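Side-chain contacts in oxidoreductase, NAD-binding/iron-sulfur cluster-binding protein (Nitratireductor pacificus pht-3B, PDB 6ZXU), which is a catabolic reductive dehalogenase that binds cobalamin and two 4Fe-4S clusters, with which it probably strips halogen from organohalide substrates: residues A170-R175 against G231-V236; S439-I444 against T576-T581. All coordinates share one frame; numbering follows the deposited sequence.

The two contacts sit on opposite sides of the chain's centre, 33 Å apart between centres and about 17 Å at their nearest atoms. Interaction 1 packs helix 168-190 against strand 232-239, an inner strand of a four-stranded antiparallel sheet, away from the annotated sites. Interaction 2 lies at the cofactors: the side chain of Tyr578 is about 4 Å from a bound iron-sulfur cluster and about 8 Å from cobalamin. The elements that carry them do meet: Arg175, further along helix 168-190, forms a salt bridge with Glu458 of helix 445-469, which follows directly after the loop 439-444 of interaction 2.

Interaction 1. Residues A170-R175 against G231-V236; sequences ARTDMR and GFRLGV
Asp173 OD1 takes two donors at once, the NE of Arg233 at 2.9 Å and a water. The NE bond is almost straight, with an N-H...O angle of 177°, and it lies in the guanidinium plane, although it meets OD1 from above the plane of the carboxylate. The second arm of this side-on salt bridge runs from Arg233 NH2 to the syn lone pair of Asp173 OD2 at 3.0 Å. It is more bent, at 141°, and its partner lies out of the guanidinium plane; the carboxylate and guanidinium planes are turned 54° apart. The arginine can present its NE edge because its chain folds at both chi2 and chi3, bringing the guanidinium round beside the aspartate. Here the first turns of helix 168-190 lie against strand 232-239, an inner strand of a four-stranded antiparallel sheet, and the salt bridge fastens helix to strand. Just before Asp173 in the helix, Thr172 supplies the apolar part: its CG2 rests on Arg233 CG at 3.7 Å, while its OG1 points elsewhere, to Asn168 O, and accepts from Arg171 NH1 at 2.9 Å. The remaining guanidinium nitrogen of Arg233, NH1, is used by Pro62 O and by a salt bridge to Glu63. The water on Asp173 OD1, 2.8 Å away, also donates to Leu234 O at 2.6 Å, bridging the aspartate to the strand backbone.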
ATOM      1  N   ALA A 170      -0.054 -19.854  -9.516  1.00 23.25           N
ATOM      2  CA  ALA A 170       0.963 -19.704  -8.427  1.00 23.52           C
ATOM      3  C   ALA A 170       1.087 -18.270  -7.883  1.00 21.14           C
ATOM      4  O   ALA A 170       1.147 -18.053  -6.701  1.00 22.72           O
ATOM      5  CB  ALA A 170       2.321 -20.175  -8.924  1.00 24.99           C
ATOM      6  N   ARG A 171       1.067 -17.290  -8.778  1.00 23.92           N
ATOM      7  CA  ARG A 171       0.977 -15.880  -8.405  1.00 20.42           C
ATOM      8  C   ARG A 171      -0.276 -15.615  -7.543  1.00 20.82           C
ATOM      9  O   ARG A 171      -0.210 -15.007  -6.493  1.00 20.09           O
ATOM     10  CB  ARG A 171       0.969 -15.036  -9.679  1.00 23.04           C
ATOM     11  CG  ARG A 171       0.718 -13.528  -9.544  1.00 21.97           C
ATOM     12  CD  ARG A 171      -0.751 -13.292  -9.765  1.00 21.69           C
ATOM     13  NE  ARG A 171      -1.199 -11.925  -9.908  1.00 20.89           N
ATOM     14  CZ  ARG A 171      -2.425 -11.550  -9.612  1.00 24.66           C
ATOM     15  NH1 ARG A 171      -3.339 -12.430  -9.239  1.00 23.15           N
ATOM     16  NH2 ARG A 171      -2.783 -10.300  -9.782  1.00 29.94           N
ATOM     17  N   THR A 172      -1.408 -16.071  -8.012  1.00 22.08           N
ATOM     18  CA  THR A 172      -2.640 -15.854  -7.283  1.00 20.00           C
ATOM     19  C   THR A 172      -2.706 -16.713  -6.001  1.00 19.15           C
ATOM     20  O   THR A 172      -3.179 -16.233  -4.970  1.00 20.11           O
ATOM     21  CB  THR A 172      -3.798 -16.086  -8.214  1.00 19.13           C
ATOM     22  OG1 THR A 172      -3.604 -15.333  -9.433  1.00 18.37           O
ATOM     23  CG2 THR A 172      -5.087 -15.684  -7.544  1.00 18.17           C
ATOM     24  N   ASP A 173      -2.208 -17.933  -6.034  1.00 19.73           N
ATOM     25  CA  ASP A 173      -2.027 -18.676  -4.762  1.00 22.05           C
ATOM     26  C   ASP A 173      -1.201 -17.933  -3.734  1.00 22.37           C
ATOM     27  O   ASP A 173      -1.511 -17.943  -2.533  1.00 20.77           O
ATOM     28  CB  ASP A 173      -1.438 -20.085  -4.996  1.00 23.68           C
ATOM     29  CG  ASP A 173      -2.469 -21.103  -5.453  1.00 28.01           C
ATOM     30  OD1 ASP A 173      -3.719 -20.850  -5.376  1.00 28.74           O
ATOM     31  OD2 ASP A 173      -2.044 -22.168  -5.931  1.00 31.53           O
ATOM     32  N   MET A 174      -0.088 -17.359  -4.166  1.00 21.10           N
ATOM     33  CA  MET A 174       0.742 -16.547  -3.235  1.00 21.13           C
ATOM     34  C   MET A 174      -0.067 -15.459  -2.524  1.00 18.23           C
ATOM     35  O   MET A 174       0.024 -15.258  -1.302  1.00 19.34           O
ATOM     36  CB  MET A 174       1.930 -15.905  -4.019  1.00 19.37           C
ATOM     37  CG  MET A 174       2.820 -15.054  -3.160  1.00 22.25           C
ATOM     38  SD  MET A 174       3.987 -14.047  -4.172  1.00 24.48           S
ATOM     39  CE  MET A 174       2.815 -13.027  -5.149  1.00 25.75           C
ATOM     40  N   ARG A 175      -0.829 -14.712  -3.287  1.00 19.84           N
ATOM     41  CA  ARG A 175      -1.662 -13.666  -2.721  1.00 19.44           C
ATOM     42  C   ARG A 175      -2.714 -14.275  -1.790  1.00 19.98           C
ATOM     43  O   ARG A 175      -2.992 -13.709  -0.771  1.00 19.38           O
ATOM     44  CB  ARG A 175      -2.272 -12.865  -3.873  1.00 21.12           C
ATOM     45  CG  ARG A 175      -3.147 -11.717  -3.468  1.00 21.75           C
ATOM     46  CD  ARG A 175      -2.472 -10.637  -2.674  1.00 25.22           C
ATOM     47  NE  ARG A 175      -1.094 -10.354  -3.167  1.00 27.38           N
ATOM     48  CZ  ARG A 175      -0.810  -9.670  -4.277  1.00 28.71           C
ATOM     49  NH1 ARG A 175      -1.799  -9.213  -5.072  1.00 27.88           N
ATOM     50  NH2 ARG A 175       0.486  -9.480  -4.656  1.00 30.23           N
ATOM     51  N   GLY A 231     -10.445 -16.068 -14.222  1.00 23.26           N
ATOM     52  CA  GLY A 231     -10.026 -17.104 -13.343  1.00 23.47           C
ATOM     53  C   GLY A 231      -9.644 -16.541 -12.011  1.00 20.77           C
ATOM     54  O   GLY A 231      -9.603 -15.329 -11.817  1.00 21.50           O
ATOM     55  N   PHE A 232      -9.440 -17.424 -11.040  1.00 18.95           N
ATOM     56  CA  PHE A 232      -9.241 -17.035  -9.682  1.00 20.05           C
ATOM     57  C   PHE A 232      -8.644 -18.251  -8.901  1.00 19.14           C
ATOM     58  O   PHE A 232      -8.649 -19.369  -9.397  1.00 22.59           O
ATOM     59  CB  PHE A 232     -10.553 -16.587  -9.023  1.00 22.17           C
ATOM     60  CG  PHE A 232     -11.577 -17.676  -8.947  1.00 23.11           C
ATOM     61  CD1 PHE A 232     -12.418 -17.913 -10.009  1.00 22.84           C
ATOM     62  CD2 PHE A 232     -11.644 -18.505  -7.857  1.00 24.57           C
ATOM     63  CE1 PHE A 232     -13.350 -18.945  -9.961  1.00 25.10           C
ATOM     64  CE2 PHE A 232     -12.602 -19.531  -7.792  1.00 24.10           C
ATOM     65  CZ  PHE A 232     -13.437 -19.743  -8.830  1.00 24.27           C
ATOM     66  N   ARG A 233      -8.159 -17.969  -7.691  1.00 18.25           N
ATOM     67  CA  ARG A 233      -7.764 -18.947  -6.728  1.00 21.05           C
ATOM     68  C   ARG A 233      -8.367 -18.613  -5.406  1.00 19.95           C
ATOM     69  O   ARG A 233      -8.818 -17.476  -5.202  1.00 18.73           O
ATOM     70  CB  ARG A 233      -6.225 -19.086  -6.626  1.00 19.85           C
ATOM     71  CG  ARG A 233      -5.563 -19.326  -7.947  1.00 21.43           C
ATOM     72  CD  ARG A 233      -5.803 -20.726  -8.545  1.00 22.26           C
ATOM     73  NE  ARG A 233      -5.072 -21.714  -7.767  1.00 25.33           N
ATOM     74  CZ  ARG A 233      -4.948 -23.002  -8.072  1.00 25.22           C
ATOM     75  NH1 ARG A 233      -5.462 -23.528  -9.155  1.00 22.07           N
ATOM     76  NH2 ARG A 233      -4.209 -23.751  -7.279  1.00 29.72           N
ATOM     77  N   LEU A 234      -8.405 -19.622  -4.502  1.00 20.76           N
ATOM     78  CA  LEU A 234      -9.092 -19.528  -3.203  1.00 21.33           C
ATOM     79  C   LEU A 234      -8.201 -19.569  -1.987  1.00 20.82           C
ATOM     80  O   LEU A 234      -7.171 -20.211  -1.999  1.00 21.23           O
ATOM     81  CB  LEU A 234     -10.066 -20.686  -3.036  1.00 21.57           C
ATOM     82  CG  LEU A 234     -11.153 -20.775  -4.095  1.00 22.95           C
ATOM     83  CD1 LEU A 234     -11.798 -22.178  -4.043  1.00 23.57           C
ATOM     84  CD2 LEU A 234     -12.190 -19.685  -3.842  1.00 22.89           C
ATOM     85  N   GLY A 235      -8.606 -18.835  -0.951  1.00 21.62           N
ATOM     86  CA  GLY A 235      -8.062 -18.964   0.371  1.00 20.40           C
ATOM     87  C   GLY A 235      -9.248 -19.118   1.329  1.00 21.95           C
ATOM     88  O   GLY A 235     -10.352 -18.678   1.043  1.00 20.80           O
ATOM     89  N   VAL A 236      -8.998 -19.741   2.472  1.00 20.87           N
ATOM     90  CA  VAL A 236     -10.000 -20.005   3.530  1.00 20.30           C
ATOM     91  C   VAL A 236      -9.357 -19.765   4.880  1.00 20.34           C
ATOM     92  O   VAL A 236      -8.178 -20.052   5.108  1.00 18.86           O
ATOM     93  CB  VAL A 236     -10.532 -21.442   3.460  1.00 21.35           C
ATOM     94  CG1 VAL A 236     -11.423 -21.713   4.648  1.00 20.42           C
ATOM     95  CG2 VAL A 236     -11.254 -21.688   2.140  1.00 23.99           C
TER
HETATM   96  O   HOH W   1      -5.575 -21.730  -3.465  1.00 28.34           O

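Interaction 2. Residues S439-I444 against T576-T581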
ATOM      1  N   SER A 439     -10.200   8.832  11.202  1.00 16.80           N
ATOM      2  CA  SER A 439      -9.723  10.133  11.634  1.00 18.02           C
ATOM      3  C   SER A 439      -8.336  10.468  10.956  1.00 17.28           C
ATOM      4  O   SER A 439      -7.926  11.613  10.918  1.00 15.82           O
ATOM      5  CB  SER A 439      -9.543  10.145  13.170  1.00 18.10           C
ATOM      6  OG  SER A 439      -9.156  11.438  13.580  1.00 21.13           O
ATOM      7  N   GLY A 440      -7.640   9.441  10.487  1.00 18.05           N
ATOM      8  CA  GLY A 440      -6.245   9.575  10.104  1.00 17.94           C
ATOM      9  C   GLY A 440      -5.241   9.209  11.145  1.00 17.15           C
ATOM     10  O   GLY A 440      -4.182   8.677  10.804  1.00 16.86           O
ATOM     11  N   ASP A 441      -5.570   9.478  12.437  1.00 17.95           N
ATOM     12  CA  ASP A 441      -4.732   9.070  13.566  1.00 17.48           C
ATOM     13  C   ASP A 441      -5.489   8.173  14.583  1.00 16.39           C
ATOM     14  O   ASP A 441      -5.196   8.194  15.776  1.00 14.59           O
ATOM     15  CB  ASP A 441      -4.194  10.266  14.235  1.00 16.22           C
ATOM     16  CG  ASP A 441      -5.318  11.254  14.637  1.00 19.04           C
ATOM     17  OD1 ASP A 441      -6.501  11.042  14.255  1.00 17.78           O
ATOM     18  OD2 ASP A 441      -4.982  12.271  15.255  1.00 15.23           O
ATOM     19  N   ASP A 442      -6.394   7.322  14.106  1.00 16.17           N
ATOM     20  CA  ASP A 442      -7.095   6.406  14.994  1.00 16.06           C
ATOM     21  C   ASP A 442      -6.545   5.038  14.932  1.00 17.71           C
ATOM     22  O   ASP A 442      -5.391   4.867  14.569  1.00 19.21           O
ATOM     23  CB  ASP A 442      -8.604   6.463  14.691  1.00 20.47           C
ATOM     24  CG  ASP A 442      -8.958   6.046  13.236  1.00 19.77           C
ATOM     25  OD1 ASP A 442      -8.204   5.272  12.627  1.00 20.98           O
ATOM     26  OD2 ASP A 442     -10.041   6.469  12.734  1.00 19.84           O
ATOM     27  N   TRP A 443      -7.336   4.013  15.283  1.00 17.94           N
ATOM     28  CA  TRP A 443      -6.838   2.645  15.478  1.00 18.09           C
ATOM     29  C   TRP A 443      -6.486   1.898  14.230  1.00 17.34           C
ATOM     30  O   TRP A 443      -5.756   0.930  14.293  1.00 19.90           O
ATOM     31  CB  TRP A 443      -7.801   1.802  16.432  1.00 21.09           C
ATOM     32  CG  TRP A 443      -7.802   2.467  17.728  1.00 18.85           C
ATOM     33  CD1 TRP A 443      -8.734   3.310  18.234  1.00 20.23           C
ATOM     34  CD2 TRP A 443      -6.696   2.486  18.641  1.00 19.55           C
ATOM     35  NE1 TRP A 443      -8.278   3.821  19.429  1.00 21.41           N
ATOM     36  CE2 TRP A 443      -7.023   3.355  19.679  1.00 20.31           C
ATOM     37  CE3 TRP A 443      -5.492   1.830  18.693  1.00 18.11           C
ATOM     38  CZ2 TRP A 443      -6.139   3.591  20.774  1.00 23.14           C
ATOM     39  CZ3 TRP A 443      -4.617   2.045  19.770  1.00 19.31           C
ATOM     40  CH2 TRP A 443      -4.953   2.923  20.795  1.00 20.78           C
ATOM     41  N   ILE A 444      -6.916   2.374  13.081  1.00 19.00           N
ATOM     42  CA  ILE A 444      -6.622   1.675  11.822  1.00 16.54           C
ATOM     43  C   ILE A 444      -5.422   2.278  11.048  1.00 16.79           C
ATOM     44  O   ILE A 444      -5.022   1.765  10.033  1.00 14.46           O
ATOM     45  CB  ILE A 444      -7.883   1.614  10.962  1.00 15.64           C
ATOM     46  CG1 ILE A 444      -7.834   0.450   9.933  1.00 15.47           C
ATOM     47  CG2 ILE A 444      -8.148   2.920  10.223  1.00 15.28           C
ATOM     48  CD1 ILE A 444      -7.669  -0.880  10.588  1.00 17.69           C
ATOM     49  N   THR A 576       7.352  12.823  14.306  1.00 14.15           N
ATOM     50  CA  THR A 576       7.772  11.562  14.910  1.00 14.14           C
ATOM     51  C   THR A 576       7.180  11.336  16.305  1.00 14.48           C
ATOM     52  O   THR A 576       6.651  10.260  16.637  1.00 12.93           O
ATOM     53  CB  THR A 576       9.339  11.457  15.002  1.00 14.02           C
ATOM     54  OG1 THR A 576       9.869  11.579  13.699  1.00 11.68           O
ATOM     55  CG2 THR A 576       9.747  10.096  15.526  1.00 14.06           C
ATOM     56  N   LYS A 577       7.257  12.367  17.158  1.00 18.05           N
ATOM     57  CA  LYS A 577       6.780  12.224  18.520  1.00 17.75           C
ATOM     58  C   LYS A 577       5.271  11.954  18.530  1.00 18.44           C
ATOM     59  O   LYS A 577       4.802  11.079  19.278  1.00 18.66           O
ATOM     60  CB  LYS A 577       7.093  13.486  19.310  1.00 22.59           C
ATOM     61  CG  LYS A 577       8.525  13.478  19.782  1.00 29.70           C
ATOM     62  CD  LYS A 577       8.930  14.815  20.419  1.00 33.47           C
ATOM     63  CE  LYS A 577      10.190  14.614  21.275  1.00 38.64           C
ATOM     64  NZ  LYS A 577      10.937  15.889  21.380  1.00 45.37           N
ATOM     65  N   TYR A 578       4.490  12.650  17.704  1.00 18.40           N
ATOM     66  CA  TYR A 578       3.062  12.382  17.644  1.00 17.55           C
ATOM     67  C   TYR A 578       2.772  10.947  17.178  1.00 17.79           C
ATOM     68  O   TYR A 578       2.056  10.202  17.840  1.00 16.08           O
ATOM     69  CB  TYR A 578       2.313  13.421  16.789  1.00 18.19           C
ATOM     70  CG  TYR A 578       0.819  13.243  16.834  1.00 18.87           C
ATOM     71  CD1 TYR A 578       0.087  13.651  17.936  1.00 17.53           C
ATOM     72  CD2 TYR A 578       0.136  12.590  15.818  1.00 16.06           C
ATOM     73  CE1 TYR A 578      -1.295  13.440  18.013  1.00 20.14           C
ATOM     74  CE2 TYR A 578      -1.233  12.403  15.884  1.00 20.54           C
ATOM     75  CZ  TYR A 578      -1.958  12.841  16.990  1.00 18.22           C
ATOM     76  OH  TYR A 578      -3.320  12.640  17.057  1.00 19.17           O
ATOM     77  N   ARG A 579       3.344  10.531  16.083  1.00 16.15           N
ATOM     78  CA  ARG A 579       3.058   9.214  15.576  1.00 17.63           C
ATOM     79  C   ARG A 579       3.471   8.079  16.547  1.00 18.34           C
ATOM     80  O   ARG A 579       2.727   7.111  16.735  1.00 17.27           O
ATOM     81  CB  ARG A 579       3.744   9.013  14.222  1.00 16.57           C
ATOM     82  CG  ARG A 579       3.258   9.921  13.127  1.00 17.90           C
ATOM     83  CD  ARG A 579       3.756   9.561  11.709  1.00 19.45           C
ATOM     84  NE  ARG A 579       3.113   8.378  11.221  1.00 18.95           N
ATOM     85  CZ  ARG A 579       3.691   7.388  10.617  1.00 19.51           C
ATOM     86  NH1 ARG A 579       2.967   6.384  10.177  1.00 20.01           N
ATOM     87  NH2 ARG A 579       4.969   7.430  10.371  1.00 26.23           N
ATOM     88  N   VAL A 580       4.668   8.185  17.149  1.00 17.60           N
ATOM     89  CA  VAL A 580       5.206   7.142  18.023  1.00 18.51           C
ATOM     90  C   VAL A 580       4.426   7.093  19.348  1.00 20.15           C
ATOM     91  O   VAL A 580       4.157   6.022  19.869  1.00 21.75           O
ATOM     92  CB  VAL A 580       6.689   7.350  18.282  1.00 17.27           C
ATOM     93  CG1 VAL A 580       7.234   6.444  19.370  1.00 18.05           C
ATOM     94  CG2 VAL A 580       7.449   7.070  16.953  1.00 16.89           C
ATOM     95  N   THR A 581       4.103   8.262  19.873  1.00 18.54           N
ATOM     96  CA  THR A 581       3.601   8.357  21.249  1.00 20.74           C
ATOM     97  C   THR A 581       2.116   8.730  21.473  1.00 23.23           C
ATOM     98  O   THR A 581       1.646   8.610  22.572  1.00 22.40           O
ATOM     99  CB  THR A 581       4.435   9.317  22.151  1.00 19.84           C
ATOM    100  OG1 THR A 581       4.116  10.646  21.844  1.00 23.79           O
ATOM    101  CG2 THR A 581       5.930   9.120  22.022  1.00 21.38           C
TER
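Helix 572-581 carries Cys575, a ligand of one 4Fe-4S cluster, and one turn further on it sends Tyr578 out to meet the loop 439-444. The phenol OH of Tyr578 donates to Asp441 OD2 in a very short bond of 2.5 Å. The carboxylate oxygen sits at the ring edge near its plane, while the two planes are turned 38° apart. Tyr578 extends with CG anti to its backbone N (chi1 -174°), which carries the hydroxyl across to the loop. Arg661 spans the pair, its NE in a salt bridge with Asp441 OD2 and its NH2 bonded to Tyr578 OH, so the short bond lies beside a positive charge that probably helps keep the carboxylate ionised. The other oxygen, Asp441 OD1, accepts from Ser439 OG at 2.8 Å, nearly in line with its C-O bond; with OD2 held by Tyr578 and Arg661, this helps to fix the carboxylate's rotation. With an alanine here, Tyr578 OH and Ser439 OG would probably lose their acceptor and Arg661 its counter-charge, leaving the phenol freer to turn. The next residue, Asp442, braces the loop itself: its OD2 accepts from Ser439 N at 2.8 Å, and its OD1 caps Ile444 N at 3.2 Å where the chain turns into helix 445-469. Tyr578 is part of the pocket of the same cluster as Cys575, and Arg579 touches both that cluster and cobalamin, which places the pairing at a cluster site of a ferredoxin-type 4Fe-4S dicluster domain.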